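Local coordinates for formate dehydrogenase (Staphylococcus aureus, PDB 6TTB), which probably oxidises formate to carbon dioxide with NAD as the electron acceptor, using a Rossmann-type NAD-binding domain of the D-isomer specific 2-hydroxyacid dehydrogenase family, at residues I157-Y162 with H182-Q187; E287-E292 with R314-N319. One frame throughout, in Å; residues are numbered along the deposited sequence.

Contact 1: I157-Y162 with H182-Q187; sequences ILLRNY and HAHELQ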
ATOM      1  N   ILE A 157      -2.525   0.199   1.002  1.00 14.52           N
ATOM      2  CA  ILE A 157      -2.581  -1.096   1.701  1.00 14.02           C
ATOM      3  C   ILE A 157      -3.812  -1.122   2.592  1.00 13.77           C
ATOM      4  O   ILE A 157      -4.475  -2.114   2.715  1.00 15.42           O
ATOM      5  CB  ILE A 157      -1.298  -1.327   2.536  1.00 13.93           C
ATOM      6  CG1 ILE A 157      -0.068  -1.531   1.660  1.00 11.09           C
ATOM      7  CG2 ILE A 157      -1.478  -2.470   3.541  1.00 14.16           C
ATOM      8  CD1 ILE A 157       1.206  -1.677   2.436  1.00 11.43           C
ATOM      9  N   LEU A 158      -4.055  -0.034   3.272  1.00 14.42           N
ATOM     10  CA  LEU A 158      -5.192   0.068   4.154  1.00 16.54           C
ATOM     11  C   LEU A 158      -6.536  -0.041   3.388  1.00 21.80           C
ATOM     12  O   LEU A 158      -7.378  -0.882   3.711  1.00 29.36           O
ATOM     13  CB  LEU A 158      -5.013   1.374   4.933  1.00 14.58           C
ATOM     14  CG  LEU A 158      -4.500   1.204   6.396  1.00 16.13           C
ATOM     15  CD1 LEU A 158      -3.856  -0.158   6.656  1.00 13.84           C
ATOM     16  CD2 LEU A 158      -3.543   2.280   6.800  1.00 13.37           C
ATOM     17  N   LEU A 159      -6.779   0.821   2.392  1.00 23.51           N
ATOM     18  CA  LEU A 159      -8.093   0.831   1.739  1.00 22.49           C
ATOM     19  C   LEU A 159      -8.279  -0.447   0.932  1.00 23.26           C
ATOM     20  O   LEU A 159      -9.349  -1.004   0.868  1.00 24.48           O
ATOM     21  CB  LEU A 159      -8.257   2.069   0.844  1.00 17.53           C
ATOM     22  CG  LEU A 159      -8.625   3.346   1.605  1.00 17.01           C
ATOM     23  CD1 LEU A 159      -7.835   4.504   1.049  1.00 17.44           C
ATOM     24  CD2 LEU A 159     -10.124   3.639   1.576  1.00 12.33           C
ATOM     25  N   ARG A 160      -7.213  -0.933   0.347  1.00 21.78           N
ATOM     26  CA  ARG A 160      -7.378  -2.037  -0.567  1.00 19.90           C
ATOM     27  C   ARG A 160      -7.390  -3.328   0.224  1.00 20.05           C
ATOM     28  O   ARG A 160      -7.702  -4.389  -0.325  1.00 19.51           O
ATOM     29  CB  ARG A 160      -6.342  -1.980  -1.697  1.00 17.72           C
ATOM     30  CG  ARG A 160      -6.598  -0.835  -2.652  1.00 17.23           C
ATOM     31  CD  ARG A 160      -5.961  -1.022  -3.997  1.00 22.75           C
ATOM     32  NE  ARG A 160      -6.469  -2.153  -4.744  1.00 21.35           N
ATOM     33  CZ  ARG A 160      -7.476  -2.062  -5.584  1.00 25.17           C
ATOM     34  NH1 ARG A 160      -8.130  -0.904  -5.709  1.00 20.45           N
ATOM     35  NH2 ARG A 160      -7.828  -3.126  -6.298  1.00 24.93           N
ATOM     36  N   ASN A 161      -7.119  -3.226   1.536  1.00 18.43           N
ATOM     37  CA  ASN A 161      -7.204  -4.412   2.353  1.00 20.35           C
ATOM     38  C   ASN A 161      -6.194  -5.444   1.806  1.00 20.96           C
ATOM     39  O   ASN A 161      -6.436  -6.658   1.771  1.00 26.20           O
ATOM     40  CB  ASN A 161      -8.675  -4.880   2.394  1.00 22.81           C
ATOM     41  CG  ASN A 161      -8.947  -6.032   3.340  1.00 22.97           C
ATOM     42  OD1 ASN A 161      -8.338  -6.167   4.413  1.00 16.94           O
ATOM     43  ND2 ASN A 161      -9.851  -6.894   2.930  1.00 29.29           N
ATOM     44  N   TYR A 162      -5.053  -4.939   1.342  1.00 20.96           N
ATOM     45  CA  TYR A 162      -3.930  -5.762   0.946  1.00 17.93           C
ATOM     46  C   TYR A 162      -3.627  -6.837   1.982  1.00 20.77           C
ATOM     47  O   TYR A 162      -3.169  -7.907   1.645  1.00 23.02           O
ATOM     48  CB  TYR A 162      -2.693  -4.906   0.792  1.00 15.15           C
ATOM     49  CG  TYR A 162      -1.440  -5.706   0.584  1.00 13.70           C
ATOM     50  CD1 TYR A 162      -1.143  -6.277  -0.650  1.00 13.36           C
ATOM     51  CD2 TYR A 162      -0.601  -5.975   1.653  1.00 13.24           C
ATOM     52  CE1 TYR A 162      -0.039  -7.115  -0.814  1.00 12.59           C
ATOM     53  CE2 TYR A 162       0.491  -6.820   1.532  1.00 12.55           C
ATOM     54  CZ  TYR A 162       0.789  -7.362   0.281  1.00 13.24           C
ATOM     55  OH  TYR A 162       1.928  -8.067   0.145  1.00 12.36           O
ATOM     56  N   HIS A 182     -13.723  -5.575   3.273  1.00 26.65           N
ATOM     57  CA  HIS A 182     -13.070  -4.333   3.684  1.00 25.34           C
ATOM     58  C   HIS A 182     -12.223  -3.709   2.576  1.00 27.08           C
ATOM     59  O   HIS A 182     -11.391  -2.850   2.838  1.00 36.70           O
ATOM     60  CB  HIS A 182     -12.266  -4.558   4.944  1.00 26.02           C
ATOM     61  CG  HIS A 182     -13.126  -4.852   6.136  1.00 34.72           C
ATOM     62  ND1 HIS A 182     -14.172  -3.998   6.547  1.00 36.48           N
ATOM     63  CD2 HIS A 182     -13.119  -5.902   7.009  1.00 34.74           C
ATOM     64  CE1 HIS A 182     -14.787  -4.548   7.598  1.00 40.49           C
ATOM     65  NE2 HIS A 182     -14.162  -5.720   7.896  1.00 31.88           N
ATOM     66  N   ALA A 183     -12.479  -4.104   1.345  1.00 25.21           N
ATOM     67  CA  ALA A 183     -11.681  -3.663   0.230  1.00 19.02           C
ATOM     68  C   ALA A 183     -12.425  -2.553  -0.509  1.00 18.04           C
ATOM     69  O   ALA A 183     -13.611  -2.651  -0.807  1.00 19.19           O
ATOM     70  CB  ALA A 183     -11.424  -4.832  -0.659  1.00 22.43           C
ATOM     71  N   HIS A 184     -11.717  -1.461  -0.702  1.00 17.84           N
ATOM     72  CA  HIS A 184     -12.205  -0.208  -1.215  1.00 18.37           C
ATOM     73  C   HIS A 184     -11.215   0.225  -2.268  1.00 20.16           C
ATOM     74  O   HIS A 184     -10.049  -0.108  -2.172  1.00 17.89           O
ATOM     75  CB  HIS A 184     -12.177   0.863  -0.123  1.00 22.10           C
ATOM     76  CG  HIS A 184     -13.253   0.708   0.914  1.00 31.76           C
ATOM     77  ND1 HIS A 184     -14.488   1.388   0.837  1.00 33.18           N
ATOM     78  CD2 HIS A 184     -13.313  -0.026   2.048  1.00 30.05           C
ATOM     79  CE1 HIS A 184     -15.216   1.070   1.886  1.00 28.87           C
ATOM     80  NE2 HIS A 184     -14.555   0.195   2.605  1.00 32.14           N
ATOM     81  N   GLU A 185     -11.716   0.858  -3.316  1.00 22.13           N
ATOM     82  CA  GLU A 185     -10.906   1.686  -4.163  1.00 26.07           C
ATOM     83  C   GLU A 185     -10.463   2.909  -3.374  1.00 29.02           C
ATOM     84  O   GLU A 185     -11.248   3.496  -2.633  1.00 37.50           O
ATOM     85  CB  GLU A 185     -11.772   2.122  -5.328  1.00 29.28           C
ATOM     86  CG  GLU A 185     -12.325   0.948  -6.074  1.00 37.07           C
ATOM     87  CD  GLU A 185     -12.726   1.291  -7.481  1.00 41.55           C
ATOM     88  OE1 GLU A 185     -12.328   0.543  -8.374  1.00 51.08           O
ATOM     89  OE2 GLU A 185     -13.417   2.325  -7.673  1.00 38.63           O
ATOM     90  N   LEU A 186      -9.245   3.351  -3.620  1.00 24.15           N
ATOM     91  CA  LEU A 186      -8.829   4.611  -3.073  1.00 22.92           C
ATOM     92  C   LEU A 186      -9.564   5.746  -3.802  1.00 30.27           C
ATOM     93  O   LEU A 186      -9.785   6.852  -3.257  1.00 30.83           O
ATOM     94  CB  LEU A 186      -7.324   4.726  -3.249  1.00 20.20           C
ATOM     95  CG  LEU A 186      -6.790   6.085  -2.844  1.00 20.55           C
ATOM     96  CD1 LEU A 186      -7.118   6.337  -1.375  1.00 20.03           C
ATOM     97  CD2 LEU A 186      -5.302   6.207  -3.095  1.00 17.52           C
ATOM     98  N   GLN A 187      -9.883   5.508  -5.072  1.00 30.35           N
ATOM     99  CA  GLN A 187     -10.450   6.578  -5.880  1.00 26.78           C
ATOM    100  C   GLN A 187     -11.804   7.050  -5.276  1.00 25.87           C
ATOM    101  O   GLN A 187     -12.567   6.260  -4.718  1.00 19.60           O
ATOM    102  CB  GLN A 187     -10.565   6.074  -7.294  1.00 23.03           C
ATOM    103  CG  GLN A 187     -11.420   6.934  -8.179  1.00 27.51           C
ATOM    104  CD  GLN A 187     -11.895   6.127  -9.360  1.00 27.35           C
ATOM    105  OE1 GLN A 187     -11.864   6.594 -10.475  1.00 29.76           O
ATOM    106  NE2 GLN A 187     -12.240   4.867  -9.126  1.00 24.09           N
TER
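The carbonyl oxygen of Leu159, in the last turn of its helix, is the best-held polar atom here, gripped by one hydrogen bond and one weaker C-H contact. His184 N donates to Leu159 O over 2.9 Å with a bent N-H...O angle of 145°, approaching from above the carbonyl plane. Ala183 CA adds its C-H to the same oxygen, Leu159 O, at 3.6 Å. The helix stops just beyond: Asn161 takes a positive phi and closes a Schellman motif. With CG anti to its backbone N (chi1 -174°), Asn161 lays CB against His182 O at 3.4 Å and its amide beside His182 CB. Leu159 CD2 packs on His184 CB at 3.8 Å, the two side chains crossing at about a right angle. Arg160 rests CG on His184 O at 3.6 Å, then bends at chi3. In the second subunit its NH1 forms a salt bridge with Glu149 and its NH2 a hydrogen bond with Ser146, while Glu185 OE2 forms a salt bridge with Arg335, making this contact part of the dimer interface. It joins the end of helix 144-160 to the loop between helix 176-180 and strand 190-194, with Tyr270 of strand 269-273 packing against both Leu159 and His184.

Contact 2: E287-E292 with R314-N319; sequences EALASE and RTMPRN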
ATOM      1  N   GLU A 287      -8.007   0.703  21.223  1.00 25.84           N
ATOM      2  CA  GLU A 287      -9.419   0.569  21.561  1.00 25.35           C
ATOM      3  C   GLU A 287     -10.256   0.952  20.361  1.00 24.00           C
ATOM      4  O   GLU A 287     -11.172   0.225  20.009  1.00 27.04           O
ATOM      5  CB  GLU A 287      -9.811   1.222  22.892  1.00 26.60           C
ATOM      6  N   ALA A 288      -9.797   1.956  19.623  1.00 25.42           N
ATOM      7  CA  ALA A 288     -10.431   2.399  18.373  1.00 28.67           C
ATOM      8  C   ALA A 288     -10.478   1.270  17.301  1.00 37.23           C
ATOM      9  O   ALA A 288     -11.536   1.051  16.665  1.00 35.27           O
ATOM     10  CB  ALA A 288      -9.736   3.656  17.867  1.00 21.51           C
ATOM     11  N   LEU A 289      -9.344   0.539  17.104  1.00 35.71           N
ATOM     12  CA  LEU A 289      -9.348  -0.577  16.171  1.00 32.88           C
ATOM     13  C   LEU A 289     -10.250  -1.697  16.723  1.00 37.78           C
ATOM     14  O   LEU A 289     -11.165  -2.176  16.035  1.00 43.62           O
ATOM     15  CB  LEU A 289      -7.924  -1.080  15.929  1.00 27.83           C
ATOM     16  CG  LEU A 289      -7.098  -0.444  14.790  1.00 22.84           C
ATOM     17  CD1 LEU A 289      -7.902   0.461  13.941  1.00 21.33           C
ATOM     18  CD2 LEU A 289      -5.875   0.266  15.319  1.00 20.30           C
ATOM     19  N   ALA A 290      -9.988  -2.138  17.954  1.00 34.53           N
ATOM     20  CA  ALA A 290     -10.706  -3.311  18.470  1.00 37.15           C
ATOM     21  C   ALA A 290     -12.230  -3.094  18.435  1.00 35.09           C
ATOM     22  O   ALA A 290     -12.997  -4.012  18.185  1.00 39.14           O
ATOM     23  CB  ALA A 290     -10.226  -3.698  19.849  1.00 30.01           C
ATOM     24  N   SER A 291     -12.664  -1.887  18.738  1.00 32.44           N
ATOM     25  CA  SER A 291     -14.075  -1.571  18.700  1.00 28.55           C
ATOM     26  C   SER A 291     -14.550  -1.322  17.256  1.00 26.34           C
ATOM     27  O   SER A 291     -15.750  -1.217  17.045  1.00 32.08           O
ATOM     28  CB  SER A 291     -14.354  -0.366  19.553  1.00 24.65           C
ATOM     29  OG  SER A 291     -14.052   0.815  18.800  1.00 27.98           O
ATOM     30  N   GLU A 292     -13.622  -1.048  16.315  1.00 22.35           N
ATOM     31  CA  GLU A 292     -13.928  -0.987  14.873  1.00 23.62           C
ATOM     32  C   GLU A 292     -14.538   0.370  14.522  1.00 25.71           C
ATOM     33  O   GLU A 292     -15.077   0.555  13.430  1.00 23.79           O
ATOM     34  CB  GLU A 292     -14.894  -2.075  14.368  1.00 18.60           C
ATOM     35  CG  GLU A 292     -14.852  -3.335  15.187  1.00 23.50           C
ATOM     36  CD  GLU A 292     -15.440  -4.606  14.587  1.00 27.48           C
ATOM     37  OE1 GLU A 292     -15.444  -4.750  13.315  1.00 27.16           O
ATOM     38  OE2 GLU A 292     -15.831  -5.490  15.398  1.00 26.34           O
ATOM     39  N   ARG A 314       2.010  -3.841  17.409  1.00 33.33           N
ATOM     40  CA  ARG A 314       2.566  -4.845  16.512  1.00 24.48           C
ATOM     41  C   ARG A 314       1.500  -5.894  16.177  1.00 22.26           C
ATOM     42  O   ARG A 314       1.443  -6.374  15.078  1.00 22.55           O
ATOM     43  CB  ARG A 314       3.755  -5.523  17.186  1.00 22.26           C
ATOM     44  CG  ARG A 314       4.881  -4.575  17.573  1.00 19.88           C
ATOM     45  CD  ARG A 314       6.003  -5.458  18.104  1.00 20.17           C
ATOM     46  NE  ARG A 314       7.331  -4.856  18.284  1.00 18.17           N
ATOM     47  CZ  ARG A 314       8.319  -4.869  17.374  1.00 16.29           C
ATOM     48  NH1 ARG A 314       8.167  -5.420  16.173  1.00 14.69           N
ATOM     49  NH2 ARG A 314       9.478  -4.370  17.702  1.00 16.49           N
ATOM     50  N   THR A 315       0.621  -6.165  17.131  1.00 23.38           N
ATOM     51  CA  THR A 315      -0.238  -7.341  17.215  1.00 23.03           C
ATOM     52  C   THR A 315      -1.677  -6.886  16.988  1.00 20.38           C
ATOM     53  O   THR A 315      -2.595  -7.662  17.192  1.00 23.26           O
ATOM     54  CB  THR A 315      -0.220  -7.863  18.679  1.00 29.08           C
ATOM     55  OG1 THR A 315       1.071  -8.382  18.896  1.00 32.28           O
ATOM     56  CG2 THR A 315      -1.273  -8.895  19.054  1.00 27.18           C
ATOM     57  N   MET A 316      -1.900  -5.585  16.850  1.00 16.26           N
ATOM     58  CA  MET A 316      -3.278  -5.144  17.028  1.00 18.52           C
ATOM     59  C   MET A 316      -4.006  -5.369  15.710  1.00 23.37           C
ATOM     60  O   MET A 316      -3.369  -5.390  14.652  1.00 19.22           O
ATOM     61  CB  MET A 316      -3.392  -3.681  17.528  1.00 17.73           C
ATOM     62  CG  MET A 316      -3.175  -2.629  16.424  1.00 20.65           C
ATOM     63  SD  MET A 316      -2.524  -1.057  16.939  1.00 23.72           S
ATOM     64  CE  MET A 316      -2.081  -0.306  15.371  1.00 18.87           C
ATOM     65  N   PRO A 317      -5.329  -5.675  15.750  1.00 29.74           N
ATOM     66  CA  PRO A 317      -6.208  -5.694  14.566  1.00 31.58           C
ATOM     67  C   PRO A 317      -5.857  -4.807  13.388  1.00 29.98           C
ATOM     68  O   PRO A 317      -5.704  -3.604  13.550  1.00 38.84           O
ATOM     69  CB  PRO A 317      -7.400  -4.915  15.159  1.00 34.79           C
ATOM     70  CG  PRO A 317      -7.451  -5.364  16.632  1.00 42.61           C
ATOM     71  CD  PRO A 317      -6.080  -5.956  16.967  1.00 34.64           C
ATOM     72  N   ARG A 318      -5.895  -5.368  12.191  1.00 24.90           N
ATOM     73  CA  ARG A 318      -5.995  -4.538  10.981  1.00 21.68           C
ATOM     74  C   ARG A 318      -4.939  -3.440  10.998  1.00 18.27           C
ATOM     75  O   ARG A 318      -5.230  -2.306  10.689  1.00 21.13           O
ATOM     76  CB  ARG A 318      -7.419  -3.991  10.819  1.00 17.15           C
ATOM     77  CG  ARG A 318      -8.326  -4.927  10.014  1.00 18.85           C
ATOM     78  CD  ARG A 318      -9.804  -5.003  10.317  1.00 18.11           C
ATOM     79  NE  ARG A 318     -10.216  -3.818  11.084  1.00 22.02           N
ATOM     80  CZ  ARG A 318     -10.523  -3.815  12.393  1.00 22.12           C
ATOM     81  NH1 ARG A 318     -10.475  -4.959  13.102  1.00 19.24           N
ATOM     82  NH2 ARG A 318     -10.862  -2.672  12.979  1.00 17.03           N
ATOM     83  N   ASN A 319      -3.721  -3.784  11.404  1.00 17.39           N
ATOM     84  CA  ASN A 319      -2.598  -2.846  11.347  1.00 18.13           C
ATOM     85  C   ASN A 319      -1.760  -3.107  10.109  1.00 20.76           C
ATOM     86  O   ASN A 319      -1.723  -4.255   9.637  1.00 25.90           O
ATOM     87  CB  ASN A 319      -1.739  -2.850  12.636  1.00 18.51           C
ATOM     88  CG  ASN A 319      -0.650  -3.882  12.637  1.00 16.54           C
ATOM     89  OD1 ASN A 319       0.384  -3.662  12.052  1.00 21.02           O
ATOM     90  ND2 ASN A 319      -0.859  -4.990  13.326  1.00 13.99           N
TER
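The guanidinium of Arg318 is met at its edge, where Leu289 O lies nearly in the group's plane, while CA of Glu292 comes up obliquely. Arg318 NH2 donates to Leu289 O at 3.1 Å along a fairly straight line, with an N-H...O angle of 163°, although the nitrogen sits above the carbonyl plane. Bends at chi2 and chi3 carry the group back to the end of helix 282-291, where Gln295 O takes NE and Leu294 O also receives NH2. A second flat group, the amide of Asn319, braces the other segment from within: ND2 of Asn319 reaches Met316 O at 2.9 Å in an almost perfectly straight bond, each group lying in the plane of the other, and adds a weak bond to Arg314 O.

Between these polar points Leu289 carries the apolar part, its CB directed at the loop. Leu289 CB meets Pro317 CB at 3.9 Å, and Leu289 CD2 lies along the thioether of Met316, closest to CE at 3.8 Å, the two side chains crossing obliquely. Met316 holds CG in the crowded position between N and the carbonyl carbon (chi1 78°) and is extended beyond it. Tyr297 packs against both Leu289 and Met316.

Helix 282-291 connects parallel strands 269-273 and 294-299 of the Rossmann-type sheet, and 314-319 leads into its outermost strand 319-321. Glu292 ends the helix in a Schellman motif. Cationic Arg318 probably complements the negative end of the helix dipole, and the Glu292 carboxylate, with OE1 5.0 Å from Arg318 NH1, may add a weak, long-range attraction.

Overall arrangement
Both contacts illustrate one principle, a helix C-terminus fastened to a loop through a main-chain carbonyl of its last turn, and both belong to the NAD-binding domain. They follow in series along the chain: contact 1 is complete in sequence before contact 2 begins. Their centres are about 17 Å apart and their nearest atoms about 5 Å, without touching. The loop of contact 1 leads into strand 190-194 and that of contact 2 into strand 319-321, an interior and an outermost member of the same seven-stranded parallel sheet. Leu158 of helix 144-160 packs on Ala320 of that outer strand, linking the two neighbourhoods. Segments of both reach the second subunit, so this side of the domain contributes to the dimer interface.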